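Local coordinates for protein beta-gamma-crystallin (Geodia cydonium, PDB 4IAU) that is of unknown function but binds a calcium ion in a Greek key domain of the beta-gamma-crystallin family, at residues L101-S114 / G150-E162. Numbering follows the deposited sequence.
Sequences LPNSNPRIDIGGVS and GVANDALKSMERE. With CA (calcium ion), chain B.
Ile108 projects from the loop 101-114 of this Greek key beta-gamma-crystallin domain into a hollow of segment 150-162. Its CD1 rests on Ser158 CA at 3.8 Å, with Leu156 CG and Met159 CB as the walls. Leu101 CD2 also reaches Met159 CB, and Val113 CG1 packs on Leu156 CD2. Leu88 of strand 86-89 lines the same core.

The backbones are tied too. Asn105 and Met159 form a single antiparallel hydrogen-bonded pair, and Ile108 N bonds to Lys157 O. Asn105 OD1 accepts from Arg107 N, an Asx turn.

Ser104 carries OG beside its own backbone N (chi1 -57°), where it accepts from Arg161 N at 2.9 Å, nearly straight at 164°. An alanine here would remove OG and is likely to leave Arg161 N without this acceptor. The Arg161 chain crosses Asn103 at about a right angle, CB against OD1. Its NH1 gives Pro102 O a weak bond at the guanidinium edge and also bonds Val84 O.

Calcium is bound by Gly112 O, Asp154 OD1, Ser114 OG, a water and the backbone O of Lys90. A CB on Gly112 would run into Asp154 OD1. Ser114 OG lies 2.4 Å from calcium and donates its proton to Asn153 OD1, 2.7 Å from OG.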
# COMPACT_ATOMS: atom_id res chain seq x y z
N LEU A 101 0.66 -6.10 8.71
CA LEU A 101 1.52 -6.84 9.61
C LEU A 101 2.14 -5.90 10.61
O LEU A 101 3.24 -5.36 10.41
CB LEU A 101 2.65 -7.61 8.91
CG LEU A 101 2.29 -8.98 8.33
CD1 LEU A 101 1.24 -8.95 7.24
CD2 LEU A 101 3.53 -9.69 7.85
N PRO A 102 1.49 -5.72 11.78
CA PRO A 102 2.18 -5.02 12.89
C PRO A 102 3.29 -5.88 13.50
O PRO A 102 4.18 -5.33 14.13
CB PRO A 102 1.04 -4.82 13.89
CG PRO A 102 0.03 -5.86 13.62
CD PRO A 102 0.09 -6.04 12.15
N ASN A 103 3.18 -7.19 13.33
CA ASN A 103 4.09 -8.13 13.95
C ASN A 103 4.17 -9.36 13.03
O ASN A 103 3.57 -9.39 11.95
CB ASN A 103 3.72 -8.49 15.37
CG ASN A 103 5.06 -8.74 16.14
OD1 ASN A 103 6.05 -9.51 15.92
ND2 ASN A 103 5.19 -7.84 17.15
N SER A 104 4.90 -10.37 13.48
CA SER A 104 5.01 -11.60 12.73
C SER A 104 3.69 -12.17 12.32
O SER A 104 2.72 -12.06 13.09
CB SER A 104 5.73 -12.64 13.60
OG SER A 104 7.00 -12.14 14.00
N ASN A 105 3.67 -12.81 11.14
CA ASN A 105 2.47 -13.49 10.66
C ASN A 105 2.88 -14.82 10.12
O ASN A 105 3.64 -14.89 9.13
CB ASN A 105 1.75 -12.64 9.59
CG ASN A 105 0.45 -13.22 9.16
OD1 ASN A 105 0.27 -14.44 9.08
ND2 ASN A 105 -0.52 -12.35 8.87
N PRO A 106 2.44 -15.94 10.71
CA PRO A 106 2.85 -17.25 10.29
C PRO A 106 2.09 -17.82 9.10
O PRO A 106 2.41 -18.91 8.64
CB PRO A 106 2.59 -18.11 11.56
CG PRO A 106 1.36 -17.46 12.14
CD PRO A 106 1.57 -15.98 11.91
N ARG A 107 1.04 -17.12 8.67
CA ARG A 107 0.19 -17.73 7.63
C ARG A 107 -0.53 -16.61 6.87
O ARG A 107 -1.60 -16.14 7.26
CB ARG A 107 -0.78 -18.74 8.21
CG ARG A 107 -1.49 -19.48 7.10
CD ARG A 107 -1.73 -20.90 7.51
NE ARG A 107 -2.66 -21.53 6.61
CZ ARG A 107 -3.22 -22.70 6.77
NH1 ARG A 107 -2.82 -23.43 7.81
NH2 ARG A 107 -4.11 -23.16 5.90
N ILE A 108 0.09 -16.20 5.78
CA ILE A 108 -0.39 -15.15 4.89
C ILE A 108 -1.18 -15.78 3.76
O ILE A 108 -0.68 -16.68 3.07
CB ILE A 108 0.80 -14.37 4.34
CG1 ILE A 108 1.57 -13.70 5.45
CG2 ILE A 108 0.36 -13.39 3.24
CD1 ILE A 108 2.97 -13.31 5.13
N ASP A 109 -2.40 -15.34 3.54
CA ASP A 109 -3.32 -15.91 2.59
C ASP A 109 -4.17 -14.79 1.94
O ASP A 109 -5.34 -14.68 2.30
CB ASP A 109 -4.17 -17.00 3.29
CG ASP A 109 -4.96 -17.91 2.37
OD1 ASP A 109 -5.03 -17.67 1.14
OD2 ASP A 109 -5.59 -18.86 2.91
N ILE A 110 -3.65 -14.03 0.99
CA ILE A 110 -4.35 -12.91 0.33
C ILE A 110 -4.51 -13.18 -1.17
O ILE A 110 -4.91 -12.24 -1.89
CB ILE A 110 -3.70 -11.55 0.56
CG1 ILE A 110 -2.35 -11.39 -0.06
CG2 ILE A 110 -3.71 -11.27 2.07
CD1 ILE A 110 -1.78 -9.95 0.06
N GLY A 111 -4.30 -14.39 -1.62
CA GLY A 111 -4.43 -14.70 -3.04
C GLY A 111 -3.15 -14.46 -3.77
O GLY A 111 -3.20 -14.45 -5.02
N GLY A 112 -2.04 -14.38 -3.08
CA GLY A 112 -0.72 -14.32 -3.70
C GLY A 112 -0.11 -12.93 -3.57
O GLY A 112 -0.51 -11.97 -4.25
N VAL A 113 0.87 -12.79 -2.70
CA VAL A 113 1.50 -11.50 -2.44
C VAL A 113 2.38 -11.10 -3.62
O VAL A 113 3.21 -11.89 -4.06
CB VAL A 113 2.38 -11.55 -1.17
CG1 VAL A 113 3.13 -10.24 -0.98
CG2 VAL A 113 1.52 -11.86 0.05
N SER A 114 2.24 -9.86 -4.08
CA SER A 114 3.07 -9.33 -5.13
C SER A 114 3.78 -8.00 -4.86
O SER A 114 4.59 -7.61 -5.69
CB SER A 114 2.28 -9.21 -6.44
OG SER A 114 1.74 -10.47 -6.83
N GLY A 150 12.74 -10.53 -2.46
CA GLY A 150 13.53 -11.75 -2.39
C GLY A 150 12.68 -12.95 -2.45
O GLY A 150 13.18 -13.98 -2.06
N VAL A 151 11.42 -12.87 -2.95
CA VAL A 151 10.58 -14.05 -3.05
C VAL A 151 10.01 -14.15 -4.45
O VAL A 151 9.90 -13.17 -5.18
CB VAL A 151 9.45 -14.01 -1.99
CG1 VAL A 151 10.05 -14.16 -0.60
CG2 VAL A 151 8.59 -12.75 -2.08
N ALA A 152 9.59 -15.36 -4.78
CA ALA A 152 8.87 -15.56 -6.03
C ALA A 152 7.51 -14.87 -5.93
O ALA A 152 6.92 -14.69 -4.88
CB ALA A 152 8.73 -17.05 -6.29
N ASN A 153 7.00 -14.49 -7.10
CA ASN A 153 5.68 -13.90 -7.13
C ASN A 153 4.66 -14.89 -6.56
O ASN A 153 4.71 -16.10 -6.83
CB ASN A 153 5.27 -13.49 -8.54
CG ASN A 153 4.01 -12.68 -8.56
OD1 ASN A 153 3.90 -11.70 -7.77
ND2 ASN A 153 3.06 -13.01 -9.39
N ASP A 154 3.72 -14.38 -5.77
CA ASP A 154 2.63 -15.16 -5.19
C ASP A 154 3.12 -16.22 -4.20
O ASP A 154 2.28 -17.00 -3.80
CB ASP A 154 1.70 -15.71 -6.28
CG ASP A 154 1.02 -14.60 -7.04
OD1 ASP A 154 0.90 -13.48 -6.51
OD2 ASP A 154 0.51 -14.85 -8.17
N ALA A 155 4.31 -16.21 -3.76
CA ALA A 155 4.88 -17.24 -2.91
C ALA A 155 5.05 -16.92 -1.45
O ALA A 155 5.27 -17.84 -0.64
CB ALA A 155 6.22 -17.71 -3.50
N LEU A 156 5.01 -15.66 -1.05
CA LEU A 156 5.25 -15.31 0.34
C LEU A 156 4.16 -15.91 1.22
O LEU A 156 2.98 -15.56 1.03
CB LEU A 156 5.31 -13.81 0.50
CG LEU A 156 5.57 -13.28 1.91
CD1 LEU A 156 6.98 -13.67 2.37
CD2 LEU A 156 5.41 -11.78 1.96
N LYS A 157 4.52 -16.71 2.20
CA LYS A 157 3.59 -17.41 3.06
C LYS A 157 3.73 -17.10 4.52
O LYS A 157 2.75 -17.30 5.28
CB LYS A 157 3.66 -18.92 2.82
CG LYS A 157 2.90 -19.35 1.59
CD LYS A 157 2.95 -20.90 1.45
CE LYS A 157 2.03 -21.39 0.34
NZ LYS A 157 2.36 -20.86 -1.01
N SER A 158 4.87 -16.64 5.01
CA SER A 158 5.01 -16.21 6.37
C SER A 158 6.10 -15.17 6.46
O SER A 158 6.98 -15.11 5.57
CB SER A 158 5.24 -17.35 7.35
OG SER A 158 6.40 -18.10 7.08
N MSE A 159 6.04 -14.32 7.48
CA MSE A 159 6.94 -13.19 7.62
C MSE A 159 7.12 -12.92 9.09
O MSE A 159 6.17 -12.63 9.78
CB MSE A 159 6.40 -12.01 6.80
CG MSE A 159 7.30 -10.81 6.71
SE MSE A 159 6.64 -9.63 5.32
CE MSE A 159 7.39 -7.99 5.95
N GLU A 160 8.37 -13.06 9.57
CA GLU A 160 8.69 -13.01 10.98
C GLU A 160 9.40 -11.69 11.27
O GLU A 160 10.36 -11.32 10.57
CB GLU A 160 9.58 -14.22 11.37
CG GLU A 160 9.72 -14.29 12.87
CD GLU A 160 10.00 -15.63 13.46
OE1 GLU A 160 10.93 -16.20 12.88
OE2 GLU A 160 9.34 -16.10 14.43
N ARG A 161 8.97 -10.98 12.29
CA ARG A 161 9.62 -9.75 12.70
C ARG A 161 10.75 -10.10 13.65
O ARG A 161 10.53 -10.80 14.63
CB ARG A 161 8.60 -8.81 13.34
CG ARG A 161 9.20 -7.43 13.59
CD ARG A 161 8.15 -6.50 14.06
NE ARG A 161 8.69 -5.19 14.25
CZ ARG A 161 8.03 -4.03 14.10
NH1 ARG A 161 6.75 -4.05 13.78
NH2 ARG A 161 8.83 -3.00 14.28
N GLU A 162 11.92 -9.60 13.37
CA GLU A 162 13.10 -9.84 14.20
C GLU A 162 13.07 -8.87 15.34
O GLU A 162 12.40 -7.81 15.44
CB GLU A 162 14.38 -9.69 13.38
CG GLU A 162 14.57 -10.56 12.16
CD GLU A 162 15.94 -10.51 11.53
OE1 GLU A 162 16.59 -9.44 11.52
OE2 GLU A 162 16.44 -11.55 11.02
CA CA B . -0.39 -11.49 -6.70
O HOH W 1 8.65 -10.30 16.79
O HOH W 2 7.93 -13.67 15.99
O HOH W 3 -2.36 -12.75 -6.91
O HOH W 4 5.27 -13.40 -2.89
O HOH W 5 1.53 -15.15 -1.15